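Long-range contacts in aspartate semialdehyde dehydrogenase (Francisella tularensis subsp. tularensis, PDB 4WOJ), which probably catalyses the NADPH-dependent reductive dephosphorylation of L-aspartyl-4-phosphate to L-aspartate-semialdehyde in lysine, methionine and threonine biosynthesis: residues 139-147 with 243-254; 224-232 with 265-273. All coordinates share one frame; numbering follows the deposited sequence.

Contact 1 of 2, residues 139-147 with 243-254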
ATOM      1  N   SER B 139      18.387  -0.491 -13.406  1.00 34.68           N
ATOM      2  CA  SER B 139      17.168  -1.315 -13.417  1.00 33.10           C
ATOM      3  C   SER B 139      16.026  -0.500 -12.875  1.00 31.97           C
ATOM      4  O   SER B 139      16.214   0.639 -12.431  1.00 29.63           O
ATOM      5  CB  SER B 139      17.322  -2.602 -12.610  1.00 34.94           C
ATOM      6  OG  SER B 139      17.582  -2.330 -11.233  1.00 33.29           O
ATOM      7  N   ASN B 140      14.828  -1.066 -12.992  1.00 32.66           N
ATOM      8  CA  ASN B 140      13.620  -0.478 -12.444  1.00 33.98           C
ATOM      9  C   ASN B 140      13.779  -0.382 -10.926  1.00 36.01           C
ATOM     10  O   ASN B 140      14.409  -1.234 -10.286  1.00 35.22           O
ATOM     11  CB  ASN B 140      12.411  -1.302 -12.836  1.00 35.70           C
ATOM     12  CG  ASN B 140      11.136  -0.894 -12.110  1.00 38.59           C
ATOM     13  OD1 ASN B 140      10.728  -1.531 -11.142  1.00 45.47           O
ATOM     14  ND2 ASN B 140      10.490   0.134 -12.591  1.00 41.83           N
ATOM     15  N   CYS B 141      13.226   0.683 -10.375  1.00 37.28           N
ATOM     16  CA  CYS B 141      13.403   1.025  -8.974  1.00 39.97           C
ATOM     17  C   CYS B 141      12.922  -0.090  -8.014  1.00 38.80           C
ATOM     18  O   CYS B 141      13.543  -0.342  -6.987  1.00 39.38           O
ATOM     19  CB  CYS B 141      12.712   2.374  -8.675  1.00 42.19           C
ATOM     20  SG  CYS B 141      11.168   2.681  -9.578  1.00 50.98           S
ATOM     21  N   THR B 142      11.816  -0.741  -8.350  1.00 36.90           N
ATOM     22  CA  THR B 142      11.283  -1.810  -7.525  1.00 35.41           C
ATOM     23  C   THR B 142      12.281  -2.968  -7.413  1.00 36.23           C
ATOM     24  O   THR B 142      12.494  -3.537  -6.337  1.00 36.71           O
ATOM     25  CB  THR B 142       9.924  -2.290  -8.080  1.00 37.55           C
ATOM     26  OG1 THR B 142       8.950  -1.272  -7.840  1.00 35.15           O
ATOM     27  CG2 THR B 142       9.451  -3.588  -7.380  1.00 39.34           C
ATOM     28  N   VAL B 143      12.937  -3.288  -8.520  1.00 36.27           N
ATOM     29  CA  VAL B 143      13.916  -4.369  -8.531  1.00 34.57           C
ATOM     30  C   VAL B 143      15.164  -3.969  -7.725  1.00 31.66           C
ATOM     31  O   VAL B 143      15.751  -4.761  -6.999  1.00 26.05           O
ATOM     32  CB  VAL B 143      14.333  -4.702  -9.967  1.00 35.89           C
ATOM     33  CG1 VAL B 143      14.887  -6.112 -10.024  1.00 37.52           C
ATOM     34  CG2 VAL B 143      13.144  -4.608 -10.893  1.00 39.16           C
ATOM     35  N   SER B 144      15.580  -2.720  -7.881  1.00 31.57           N
ATOM     36  CA  SER B 144      16.787  -2.278  -7.236  1.00 29.45           C
ATOM     37  C   SER B 144      16.598  -2.294  -5.759  1.00 25.99           C
ATOM     38  O   SER B 144      17.468  -2.690  -5.028  1.00 23.70           O
ATOM     39  CB  SER B 144      17.123  -0.894  -7.688  1.00 34.02           C
ATOM     40  OG  SER B 144      17.676  -1.033  -8.968  1.00 41.22           O
ATOM     41  N   LEU B 145      15.434  -1.871  -5.326  1.00 24.71           N
ATOM     42  CA  LEU B 145      15.193  -1.686  -3.918  1.00 26.05           C
ATOM     43  C   LEU B 145      14.930  -2.986  -3.215  1.00 26.99           C
ATOM     44  O   LEU B 145      15.214  -3.126  -2.059  1.00 25.42           O
ATOM     45  CB  LEU B 145      14.019  -0.717  -3.732  1.00 28.67           C
ATOM     46  CG  LEU B 145      14.453   0.703  -4.114  1.00 29.87           C
ATOM     47  CD1 LEU B 145      13.311   1.691  -4.091  1.00 30.19           C
ATOM     48  CD2 LEU B 145      15.555   1.146  -3.185  1.00 33.07           C
ATOM     49  N   MET B 146      14.329  -3.928  -3.923  1.00 29.59           N
ATOM     50  CA  MET B 146      14.016  -5.219  -3.352  1.00 29.65           C
ATOM     51  C   MET B 146      15.273  -6.048  -3.217  1.00 27.35           C
ATOM     52  O   MET B 146      15.563  -6.624  -2.168  1.00 26.21           O
ATOM     53  CB  MET B 146      13.076  -5.934  -4.286  1.00 32.44           C
ATOM     54  CG  MET B 146      12.717  -7.297  -3.803  1.00 35.79           C
ATOM     55  SD  MET B 146      12.030  -8.172  -5.202  1.00 43.05           S
ATOM     56  CE  MET B 146      13.427  -9.235  -5.486  1.00 41.02           C
ATOM     57  N   SER B 147      16.027  -6.083  -4.300  1.00 23.81           N
ATOM     58  CA  SER B 147      17.184  -6.931  -4.386  1.00 22.77           C
ATOM     59  C   SER B 147      18.182  -6.551  -3.331  1.00 23.49           C
ATOM     60  O   SER B 147      18.771  -7.423  -2.692  1.00 25.51           O
ATOM     61  CB  SER B 147      17.839  -6.789  -5.768  1.00 22.75           C
ATOM     62  OG  SER B 147      16.904  -7.114  -6.785  1.00 21.99           O
ATOM     63  N   GLU B 243       5.237  -2.484 -15.462  1.00 44.96           N
ATOM     64  CA  GLU B 243       5.916  -2.289 -14.175  1.00 42.62           C
ATOM     65  C   GLU B 243       6.189  -3.573 -13.434  1.00 41.11           C
ATOM     66  O   GLU B 243       7.265  -3.741 -12.855  1.00 39.25           O
ATOM     67  CB  GLU B 243       5.080  -1.380 -13.267  1.00 45.55           C
ATOM     68  CG  GLU B 243       5.823  -0.853 -12.034  1.00 44.03           C
ATOM     69  CD  GLU B 243       6.975   0.072 -12.385  1.00 42.41           C
ATOM     70  OE1 GLU B 243       7.118   0.440 -13.572  1.00 38.72           O
ATOM     71  OE2 GLU B 243       7.732   0.464 -11.459  1.00 50.80           O
ATOM     72  N   GLU B 244       5.198  -4.468 -13.473  1.00 43.73           N
ATOM     73  CA  GLU B 244       5.203  -5.768 -12.771  1.00 43.31           C
ATOM     74  C   GLU B 244       6.015  -6.867 -13.493  1.00 46.73           C
ATOM     75  O   GLU B 244       6.741  -7.625 -12.865  1.00 46.67           O
ATOM     76  CB  GLU B 244       3.756  -6.246 -12.585  1.00 41.93           C
ATOM     77  CG  GLU B 244       2.926  -5.317 -11.705  1.00 38.82           C
ATOM     78  CD  GLU B 244       1.417  -5.447 -11.884  1.00 37.39           C
ATOM     79  OE1 GLU B 244       0.934  -6.157 -12.801  1.00 38.95           O
ATOM     80  OE2 GLU B 244       0.693  -4.821 -11.092  1.00 30.66           O
ATOM     81  N   TYR B 245       5.885  -6.947 -14.809  1.00 46.70           N
ATOM     82  CA  TYR B 245       6.692  -7.876 -15.606  1.00 44.96           C
ATOM     83  C   TYR B 245       8.215  -7.539 -15.493  1.00 43.98           C
ATOM     84  O   TYR B 245       9.049  -8.423 -15.587  1.00 38.88           O
ATOM     85  CB  TYR B 245       6.202  -7.868 -17.084  1.00 46.61           C
ATOM     86  CG  TYR B 245       7.281  -8.168 -18.101  1.00 48.10           C
ATOM     87  CD1 TYR B 245       7.479  -9.455 -18.590  1.00 50.07           C
ATOM     88  CD2 TYR B 245       8.129  -7.150 -18.554  1.00 52.98           C
ATOM     89  CE1 TYR B 245       8.489  -9.702 -19.507  1.00 53.10           C
ATOM     90  CE2 TYR B 245       9.144  -7.385 -19.470  1.00 52.12           C
ATOM     91  CZ  TYR B 245       9.323  -8.654 -19.943  1.00 50.79           C
ATOM     92  OH  TYR B 245      10.345  -8.849 -20.849  1.00 49.10           O
ATOM     93  N   LYS B 246       8.565  -6.253 -15.374  1.00 43.02           N
ATOM     94  CA  LYS B 246       9.970  -5.840 -15.231  1.00 44.04           C
ATOM     95  C   LYS B 246      10.654  -6.549 -14.086  1.00 43.58           C
ATOM     96  O   LYS B 246      11.840  -6.849 -14.150  1.00 42.50           O
ATOM     97  CB  LYS B 246      10.108  -4.346 -14.904  1.00 48.61           C
ATOM     98  CG  LYS B 246       9.813  -3.403 -16.048  1.00 52.44           C
ATOM     99  CD  LYS B 246      10.144  -1.961 -15.697  1.00 53.55           C
ATOM    100  CE  LYS B 246       9.667  -0.983 -16.776  1.00 52.09           C
ATOM    101  NZ  LYS B 246       8.298  -0.436 -16.492  1.00 52.24           N
ATOM    102  N   ALA B 247       9.923  -6.741 -13.000  1.00 41.75           N
ATOM    103  CA  ALA B 247      10.522  -7.323 -11.829  1.00 40.27           C
ATOM    104  C   ALA B 247      11.280  -8.626 -12.128  1.00 34.75           C
ATOM    105  O   ALA B 247      12.480  -8.680 -11.935  1.00 35.72           O
ATOM    106  CB  ALA B 247       9.501  -7.514 -10.719  1.00 41.97           C
ATOM    107  N   ALA B 248      10.617  -9.648 -12.640  1.00 32.98           N
ATOM    108  CA  ALA B 248      11.245 -10.983 -12.676  1.00 28.12           C
ATOM    109  C   ALA B 248      12.444 -11.019 -13.603  1.00 27.10           C
ATOM    110  O   ALA B 248      13.487 -11.527 -13.260  1.00 25.19           O
ATOM    111  CB  ALA B 248      10.241 -12.042 -13.043  1.00 27.30           C
ATOM    112  N   THR B 249      12.290 -10.453 -14.783  1.00 33.39           N
ATOM    113  CA  THR B 249      13.287 -10.554 -15.850  1.00 37.81           C
ATOM    114  C   THR B 249      14.552  -9.775 -15.550  1.00 35.96           C
ATOM    115  O   THR B 249      15.658 -10.245 -15.817  1.00 37.57           O
ATOM    116  CB  THR B 249      12.684 -10.065 -17.183  1.00 44.86           C
ATOM    117  OG1 THR B 249      11.827  -8.931 -16.936  1.00 45.57           O
ATOM    118  CG2 THR B 249      11.860 -11.210 -17.814  1.00 45.36           C
ATOM    119  N   GLU B 250      14.374  -8.601 -14.969  1.00 34.10           N
ATOM    120  CA  GLU B 250      15.498  -7.746 -14.525  1.00 34.88           C
ATOM    121  C   GLU B 250      16.274  -8.360 -13.346  1.00 33.16           C
ATOM    122  O   GLU B 250      17.504  -8.418 -13.369  1.00 32.40           O
ATOM    123  CB  GLU B 250      15.006  -6.333 -14.169  1.00 33.51           C
ATOM    124  CG  GLU B 250      14.446  -5.594 -15.381  1.00 35.74           C
ATOM    125  CD  GLU B 250      14.019  -4.153 -15.109  1.00 38.37           C
ATOM    126  OE1 GLU B 250      14.365  -3.595 -14.041  1.00 44.37           O
ATOM    127  OE2 GLU B 250      13.293  -3.590 -15.964  1.00 37.21           O
ATOM    128  N   LEU B 251      15.548  -8.841 -12.341  1.00 31.87           N
ATOM    129  CA  LEU B 251      16.180  -9.543 -11.218  1.00 34.02           C
ATOM    130  C   LEU B 251      17.027 -10.710 -11.720  1.00 31.31           C
ATOM    131  O   LEU B 251      18.173 -10.883 -11.316  1.00 32.12           O
ATOM    132  CB  LEU B 251      15.145 -10.072 -10.207  1.00 33.67           C
ATOM    133  CG  LEU B 251      15.738 -10.905  -9.053  1.00 33.86           C
ATOM    134  CD1 LEU B 251      16.548 -10.005  -8.136  1.00 33.42           C
ATOM    135  CD2 LEU B 251      14.693 -11.654  -8.265  1.00 32.38           C
ATOM    136  N   ASN B 252      16.467 -11.509 -12.612  1.00 31.49           N
ATOM    137  CA  ASN B 252      17.223 -12.654 -13.171  1.00 30.74           C
ATOM    138  C   ASN B 252      18.379 -12.217 -14.076  1.00 27.84           C
ATOM    139  O   ASN B 252      19.451 -12.809 -14.060  1.00 26.34           O
ATOM    140  CB  ASN B 252      16.270 -13.662 -13.797  1.00 28.52           C
ATOM    141  CG  ASN B 252      15.471 -14.394 -12.724  1.00 29.31           C
ATOM    142  OD1 ASN B 252      16.007 -15.268 -12.040  1.00 33.90           O
ATOM    143  ND2 ASN B 252      14.228 -13.979 -12.499  1.00 27.70           N
ATOM    144  N   LYS B 253      18.197 -11.119 -14.792  1.00 29.06           N
ATOM    145  CA  LYS B 253      19.321 -10.567 -15.559  1.00 29.78           C
ATOM    146  C   LYS B 253      20.427 -10.069 -14.609  1.00 28.87           C
ATOM    147  O   LYS B 253      21.594 -10.293 -14.858  1.00 28.29           O
ATOM    148  CB  LYS B 253      18.872  -9.482 -16.528  1.00 29.10           C
ATOM    149  CG  LYS B 253      20.035  -8.899 -17.307  1.00 30.18           C
ATOM    150  CD  LYS B 253      19.631  -8.248 -18.627  1.00 29.38           C
ATOM    151  CE  LYS B 253      20.871  -8.065 -19.497  1.00 28.45           C
ATOM    152  NZ  LYS B 253      20.578  -7.324 -20.759  1.00 26.62           N
ATOM    153  N   ILE B 254      20.057  -9.403 -13.522  1.00 29.14           N
ATOM    154  CA  ILE B 254      21.057  -8.852 -12.604  1.00 28.78           C
ATOM    155  C   ILE B 254      21.833  -9.960 -11.940  1.00 29.30           C
ATOM    156  O   ILE B 254      23.043  -9.871 -11.767  1.00 29.61           O
ATOM    157  CB  ILE B 254      20.428  -7.979 -11.505  1.00 29.15           C
ATOM    158  CG1 ILE B 254      19.864  -6.691 -12.095  1.00 28.24           C
ATOM    159  CG2 ILE B 254      21.470  -7.614 -10.450  1.00 31.21           C
ATOM    160  CD1 ILE B 254      19.081  -5.852 -11.109  1.00 27.62           C
TER
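The amide of Asn140 meets the carboxylate of Glu243 with the two planes 75° apart: ND2 donates to Glu243 OE2 over 3.0 Å, and OE2, lying close to the amide plane, is approached from above its own carboxylate. OD1 caps the helix, accepting from Thr142 N, which stands above the carbonyl plane. Glu250 OE1 accepts from the backbone N of Asn140 on its syn side, close to the carboxylate plane (2.8 Å), while OE2 pairs with Arg108. Asn140 is thus gripped through both backbone and side chain, with CB packed on Lys246 CD at 3.7 Å. Val143 is a knob in the hole formed by Ala247, Glu250, Leu251 and Ile254; with CG1 anti to the backbone N (chi1 -158°), that methyl reaches Leu251 CB at 4.0 Å and CG2 faces Ala247 CA at 3.9 Å. Farther along, Met146 CE touches Leu251 CD2 at 3.9 Å. The axes of 141-147 and 243-254 approach to 9.0 Å and cross at -51°. Cys141, the predicted acyl-thioester nucleophile, begins the helix 141-149, which has strand 275-284 beside it, whereas helix 242-255 packs against strands 113-116 and 263-266.

Contact 2 of 2, residues 224-232 with 265-273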
ATOM      1  N   LEU B 224      -4.752  11.122  -7.060  1.00 35.14           N
ATOM      2  CA  LEU B 224      -3.967  10.230  -6.192  1.00 34.18           C
ATOM      3  C   LEU B 224      -4.138  10.572  -4.709  1.00 30.68           C
ATOM      4  O   LEU B 224      -4.049   9.700  -3.842  1.00 30.91           O
ATOM      5  CB  LEU B 224      -2.487  10.282  -6.604  1.00 35.84           C
ATOM      6  CG  LEU B 224      -1.450   9.467  -5.825  1.00 36.95           C
ATOM      7  CD1 LEU B 224      -1.868   8.014  -5.735  1.00 38.36           C
ATOM      8  CD2 LEU B 224      -0.066   9.583  -6.454  1.00 34.26           C
ATOM      9  N   ALA B 225      -4.421  11.831  -4.406  1.00 27.37           N
ATOM     10  CA  ALA B 225      -4.590  12.236  -2.997  1.00 27.04           C
ATOM     11  C   ALA B 225      -5.789  11.521  -2.355  1.00 25.84           C
ATOM     12  O   ALA B 225      -6.853  11.437  -2.961  1.00 24.40           O
ATOM     13  CB  ALA B 225      -4.759  13.753  -2.870  1.00 25.46           C
ATOM     14  N   TYR B 226      -5.599  11.055  -1.121  1.00 26.86           N
ATOM     15  CA  TYR B 226      -6.569  10.204  -0.416  1.00 27.15           C
ATOM     16  C   TYR B 226      -6.996   9.043  -1.289  1.00 28.17           C
ATOM     17  O   TYR B 226      -8.150   8.604  -1.261  1.00 28.67           O
ATOM     18  CB  TYR B 226      -7.791  10.995   0.036  1.00 28.21           C
ATOM     19  CG  TYR B 226      -7.448  12.168   0.947  1.00 30.13           C
ATOM     20  CD1 TYR B 226      -6.960  11.968   2.234  1.00 30.67           C
ATOM     21  CD2 TYR B 226      -7.625  13.474   0.511  1.00 31.69           C
ATOM     22  CE1 TYR B 226      -6.637  13.043   3.051  1.00 34.55           C
ATOM     23  CE2 TYR B 226      -7.328  14.547   1.322  1.00 33.47           C
ATOM     24  CZ  TYR B 226      -6.829  14.337   2.586  1.00 34.99           C
ATOM     25  OH  TYR B 226      -6.543  15.437   3.372  1.00 43.23           O
ATOM     26  N   ASN B 227      -6.057   8.533  -2.069  1.00 27.24           N
ATOM     27  CA  ASN B 227      -6.388   7.487  -2.969  1.00 27.23           C
ATOM     28  C   ASN B 227      -5.227   6.545  -3.186  1.00 24.78           C
ATOM     29  O   ASN B 227      -4.189   6.682  -2.595  1.00 24.19           O
ATOM     30  CB  ASN B 227      -6.850   8.123  -4.276  1.00 27.77           C
ATOM     31  CG  ASN B 227      -7.776   7.228  -5.049  1.00 28.54           C
ATOM     32  OD1 ASN B 227      -8.288   6.253  -4.509  1.00 29.70           O
ATOM     33  ND2 ASN B 227      -7.976   7.529  -6.326  1.00 29.70           N
ATOM     34  N   LEU B 228      -5.440   5.549  -4.009  1.00 25.45           N
ATOM     35  CA  LEU B 228      -4.334   4.704  -4.491  1.00 25.97           C
ATOM     36  C   LEU B 228      -4.674   4.148  -5.884  1.00 22.03           C
ATOM     37  O   LEU B 228      -5.826   4.046  -6.232  1.00 21.12           O
ATOM     38  CB  LEU B 228      -3.958   3.617  -3.477  1.00 25.92           C
ATOM     39  CG  LEU B 228      -5.019   2.637  -3.055  1.00 27.67           C
ATOM     40  CD1 LEU B 228      -5.299   1.589  -4.140  1.00 27.17           C
ATOM     41  CD2 LEU B 228      -4.554   1.945  -1.787  1.00 30.25           C
ATOM     42  N   LEU B 229      -3.652   3.879  -6.679  1.00 20.73           N
ATOM     43  CA  LEU B 229      -3.842   3.500  -8.074  1.00 21.82           C
ATOM     44  C   LEU B 229      -3.120   2.178  -8.410  1.00 22.57           C
ATOM     45  O   LEU B 229      -1.875   2.154  -8.627  1.00 19.43           O
ATOM     46  CB  LEU B 229      -3.359   4.617  -8.975  1.00 23.67           C
ATOM     47  CG  LEU B 229      -3.875   6.042  -8.662  1.00 25.39           C
ATOM     48  CD1 LEU B 229      -3.161   7.028  -9.557  1.00 26.35           C
ATOM     49  CD2 LEU B 229      -5.385   6.178  -8.825  1.00 25.95           C
ATOM     50  N   PRO B 230      -3.887   1.070  -8.426  1.00 20.60           N
ATOM     51  CA  PRO B 230      -3.274  -0.219  -8.630  1.00 23.46           C
ATOM     52  C   PRO B 230      -3.042  -0.559 -10.090  1.00 25.04           C
ATOM     53  O   PRO B 230      -3.301  -1.694 -10.510  1.00 26.86           O
ATOM     54  CB  PRO B 230      -4.251  -1.189  -7.943  1.00 23.13           C
ATOM     55  CG  PRO B 230      -5.574  -0.540  -8.125  1.00 23.15           C
ATOM     56  CD  PRO B 230      -5.305   0.954  -8.081  1.00 21.89           C
ATOM     57  N   TRP B 231      -2.545   0.427 -10.839  1.00 26.68           N
ATOM     58  CA  TRP B 231      -2.035   0.238 -12.196  1.00 26.62           C
ATOM     59  C   TRP B 231      -0.883   1.181 -12.495  1.00 27.43           C
ATOM     60  O   TRP B 231      -1.056   2.391 -12.485  1.00 27.08           O
ATOM     61  CB  TRP B 231      -3.111   0.456 -13.230  1.00 25.70           C
ATOM     62  CG  TRP B 231      -2.711  -0.043 -14.591  1.00 26.83           C
ATOM     63  CD1 TRP B 231      -1.878   0.575 -15.487  1.00 27.82           C
ATOM     64  CD2 TRP B 231      -3.135  -1.252 -15.214  1.00 26.49           C
ATOM     65  NE1 TRP B 231      -1.770  -0.174 -16.626  1.00 27.73           N
ATOM     66  CE2 TRP B 231      -2.536  -1.302 -16.487  1.00 28.63           C
ATOM     67  CE3 TRP B 231      -4.005  -2.280 -14.845  1.00 28.94           C
ATOM     68  CZ2 TRP B 231      -2.764  -2.369 -17.390  1.00 28.89           C
ATOM     69  CZ3 TRP B 231      -4.226  -3.364 -15.756  1.00 28.22           C
ATOM     70  CH2 TRP B 231      -3.603  -3.388 -16.997  1.00 26.98           C
ATOM     71  N   ILE B 232       0.286   0.610 -12.785  1.00 30.22           N
ATOM     72  CA  ILE B 232       1.453   1.387 -13.164  1.00 31.22           C
ATOM     73  C   ILE B 232       1.982   0.907 -14.495  1.00 33.61           C
ATOM     74  O   ILE B 232       2.354  -0.235 -14.639  1.00 31.38           O
ATOM     75  CB  ILE B 232       2.541   1.397 -12.041  1.00 32.45           C
ATOM     76  CG1 ILE B 232       2.036   2.272 -10.881  1.00 29.70           C
ATOM     77  CG2 ILE B 232       3.847   2.009 -12.540  1.00 32.20           C
ATOM     78  CD1 ILE B 232       2.885   2.287  -9.650  1.00 29.46           C
ATOM     79  N   GLY B 265       3.536 -10.120  -8.260  1.00 24.22           N
ATOM     80  CA  GLY B 265       2.697  -9.445  -7.322  1.00 25.07           C
ATOM     81  C   GLY B 265       2.038  -8.273  -8.036  1.00 25.12           C
ATOM     82  O   GLY B 265       1.847  -8.302  -9.263  1.00 22.39           O
ATOM     83  N   ILE B 266       1.690  -7.247  -7.265  1.00 22.50           N
ATOM     84  CA  ILE B 266       1.080  -6.091  -7.824  1.00 23.49           C
ATOM     85  C   ILE B 266       1.811  -4.795  -7.468  1.00 23.13           C
ATOM     86  O   ILE B 266       2.256  -4.604  -6.329  1.00 20.57           O
ATOM     87  CB  ILE B 266      -0.346  -5.989  -7.343  1.00 26.70           C
ATOM     88  CG1 ILE B 266      -1.125  -5.024  -8.257  1.00 25.42           C
ATOM     89  CG2 ILE B 266      -0.355  -5.546  -5.872  1.00 29.90           C
ATOM     90  CD1 ILE B 266      -2.472  -4.627  -7.722  1.00 26.85           C
ATOM     91  N   CYS B 267       1.852  -3.890  -8.443  1.00 23.45           N
ATOM     92  CA  CYS B 267       2.431  -2.572  -8.270  1.00 25.21           C
ATOM     93  C   CYS B 267       1.335  -1.475  -8.112  1.00 24.00           C
ATOM     94  O   CYS B 267       0.474  -1.316  -8.956  1.00 24.70           O
ATOM     95  CB  CYS B 267       3.423  -2.289  -9.413  1.00 26.57           C
ATOM     96  SG  CYS B 267       4.897  -3.371  -9.435  1.00 27.62           S
ATOM     97  N   VAL B 268       1.404  -0.714  -7.030  1.00 20.96           N
ATOM     98  CA  VAL B 268       0.357   0.231  -6.667  1.00 20.24           C
ATOM     99  C   VAL B 268       0.955   1.602  -6.375  1.00 22.45           C
ATOM    100  O   VAL B 268       1.929   1.720  -5.642  1.00 22.39           O
ATOM    101  CB  VAL B 268      -0.406  -0.216  -5.419  1.00 21.17           C
ATOM    102  CG1 VAL B 268      -1.644   0.660  -5.171  1.00 20.41           C
ATOM    103  CG2 VAL B 268      -0.836  -1.704  -5.514  1.00 20.83           C
ATOM    104  N   ARG B 269       0.378   2.619  -6.989  1.00 21.39           N
ATOM    105  CA  ARG B 269       0.757   3.959  -6.731  1.00 23.79           C
ATOM    106  C   ARG B 269       0.030   4.444  -5.510  1.00 25.20           C
ATOM    107  O   ARG B 269      -1.195   4.191  -5.381  1.00 24.80           O
ATOM    108  CB  ARG B 269       0.386   4.833  -7.932  1.00 24.64           C
ATOM    109  CG  ARG B 269       1.005   6.179  -7.856  1.00 24.27           C
ATOM    110  CD  ARG B 269       2.485   6.070  -8.073  1.00 23.87           C
ATOM    111  NE  ARG B 269       2.812   6.031  -9.482  1.00 23.91           N
ATOM    112  CZ  ARG B 269       4.004   5.695  -9.955  1.00 26.77           C
ATOM    113  NH1 ARG B 269       4.988   5.298  -9.144  1.00 26.78           N
ATOM    114  NH2 ARG B 269       4.210   5.724 -11.259  1.00 30.35           N
ATOM    115  N   VAL B 270       0.784   5.078  -4.598  1.00 25.02           N
ATOM    116  CA  VAL B 270       0.219   5.638  -3.330  1.00 23.81           C
ATOM    117  C   VAL B 270       0.684   7.078  -3.138  1.00 24.26           C
ATOM    118  O   VAL B 270       1.600   7.500  -3.847  1.00 22.70           O
ATOM    119  CB  VAL B 270       0.595   4.825  -2.070  1.00 24.22           C
ATOM    120  CG1 VAL B 270       0.069   3.390  -2.168  1.00 23.98           C
ATOM    121  CG2 VAL B 270       2.104   4.861  -1.824  1.00 24.63           C
ATOM    122  N   PRO B 271       0.050   7.836  -2.204  1.00 24.62           N
ATOM    123  CA  PRO B 271       0.353   9.238  -2.036  1.00 28.43           C
ATOM    124  C   PRO B 271       1.578   9.465  -1.167  1.00 32.00           C
ATOM    125  O   PRO B 271       1.498  10.173  -0.157  1.00 33.92           O
ATOM    126  CB  PRO B 271      -0.909   9.810  -1.340  1.00 27.48           C
ATOM    127  CG  PRO B 271      -1.918   8.714  -1.336  1.00 25.49           C
ATOM    128  CD  PRO B 271      -1.143   7.458  -1.429  1.00 25.63           C
ATOM    129  N   SER B 272       2.688   8.854  -1.572  1.00 31.73           N
ATOM    130  CA  SER B 272       3.990   9.131  -1.018  1.00 30.19           C
ATOM    131  C   SER B 272       4.766   9.950  -2.031  1.00 28.37           C
ATOM    132  O   SER B 272       4.457   9.955  -3.202  1.00 31.31           O
ATOM    133  CB  SER B 272       4.744   7.823  -0.756  1.00 29.65           C
ATOM    134  OG  SER B 272       4.180   7.144   0.327  1.00 30.25           O
ATOM    135  N   LEU B 273       5.815  10.588  -1.577  1.00 28.05           N
ATOM    136  CA  LEU B 273       6.584  11.432  -2.434  1.00 28.81           C
ATOM    137  C   LEU B 273       7.844  10.805  -3.053  1.00 30.61           C
ATOM    138  O   LEU B 273       7.983  10.905  -4.269  1.00 34.41           O
ATOM    139  CB  LEU B 273       6.882  12.718  -1.712  1.00 28.87           C
ATOM    140  CG  LEU B 273       5.641  13.602  -1.405  1.00 31.35           C
ATOM    141  CD1 LEU B 273       6.006  14.759  -0.472  1.00 30.94           C
ATOM    142  CD2 LEU B 273       4.949  14.159  -2.644  1.00 31.98           C
TER
HETATM  143  O   HOH W   1       0.328  -2.173 -11.508  1.00 14.93           O
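Leu229 and Arg269 form an antiparallel hydrogen-bonded pair, a single bridge in which each backbone N donates to the other's carbonyl O. Both bonds, Leu229 N to Arg269 O and Arg269 N to Leu229 O, are 2.8 Å long and nearly straight. Leu229 O also receives a CA-H...O contact from Val268. Beyond the bridge a water takes over, accepting from Ile232 N and donating to Cys267 O at 2.7 Å, which joins the two segments where they have moved too far apart for direct bonding.

Apolar packing follows the same path. Leu228 CD1 meets Val268 CG1 at 3.9 Å, and Pro230 CB meets Ile266 CD1, also at 3.9 Å. Nearer Arg269, the aliphatic CG of that residue rests against Leu224 CD2 at 3.8 Å.

A methyl over a charged planar group is a separate kind of contact: Ile232 CD1 lies over the centre of one face of the Arg269 guanidinium, 3.6 Å from CZ; the arginine, bent at chi2 (70°) and chi3 (83°), folds its flat end back to this methyl. Against carbonyl oxygen, the ring of Pro271, centre of an inverse gamma turn, faces the type II turn 224-227, its CG 3.3 Å from Asn227 O.

Arg333 and Lys335 of the second subunit hydrogen-bond to Pro230 O and Gly265 O, respectively. On the same chain, Val268 and Val270 make backbone bonds to Gln168. An isolated beta bridge here fastens the long loop before helix 242-255 to the extended chain leaving strand 263-266, within the dimerisation domain and close to the predicted proton acceptor His276.

Contacts 1 and 2 have centres about 18 Å apart and alternate along the chain, so helix 242-255 of contact 1 lies between the two segments of contact 2 in sequence. They meet directly through that helix: Glu244 OE2 lies 3.0 Å from Cys267 N, a probable hydrogen bond, and Glu243 CG packs on Cys267 SG at 3.7 Å. Contact 1 contains the predicted nucleophile Cys141, and both contacts come near the predicted proton acceptor His276. Contact 1 brings the Thr142 side chain to about 5 Å from that of His276; contact 2 places the Arg269 side chain about 5 Å from His276 and about 7 Å from Cys141. Glu244 also forms salt bridges with Arg333 and Lys335 of the second subunit, tying this region to the dimer interface.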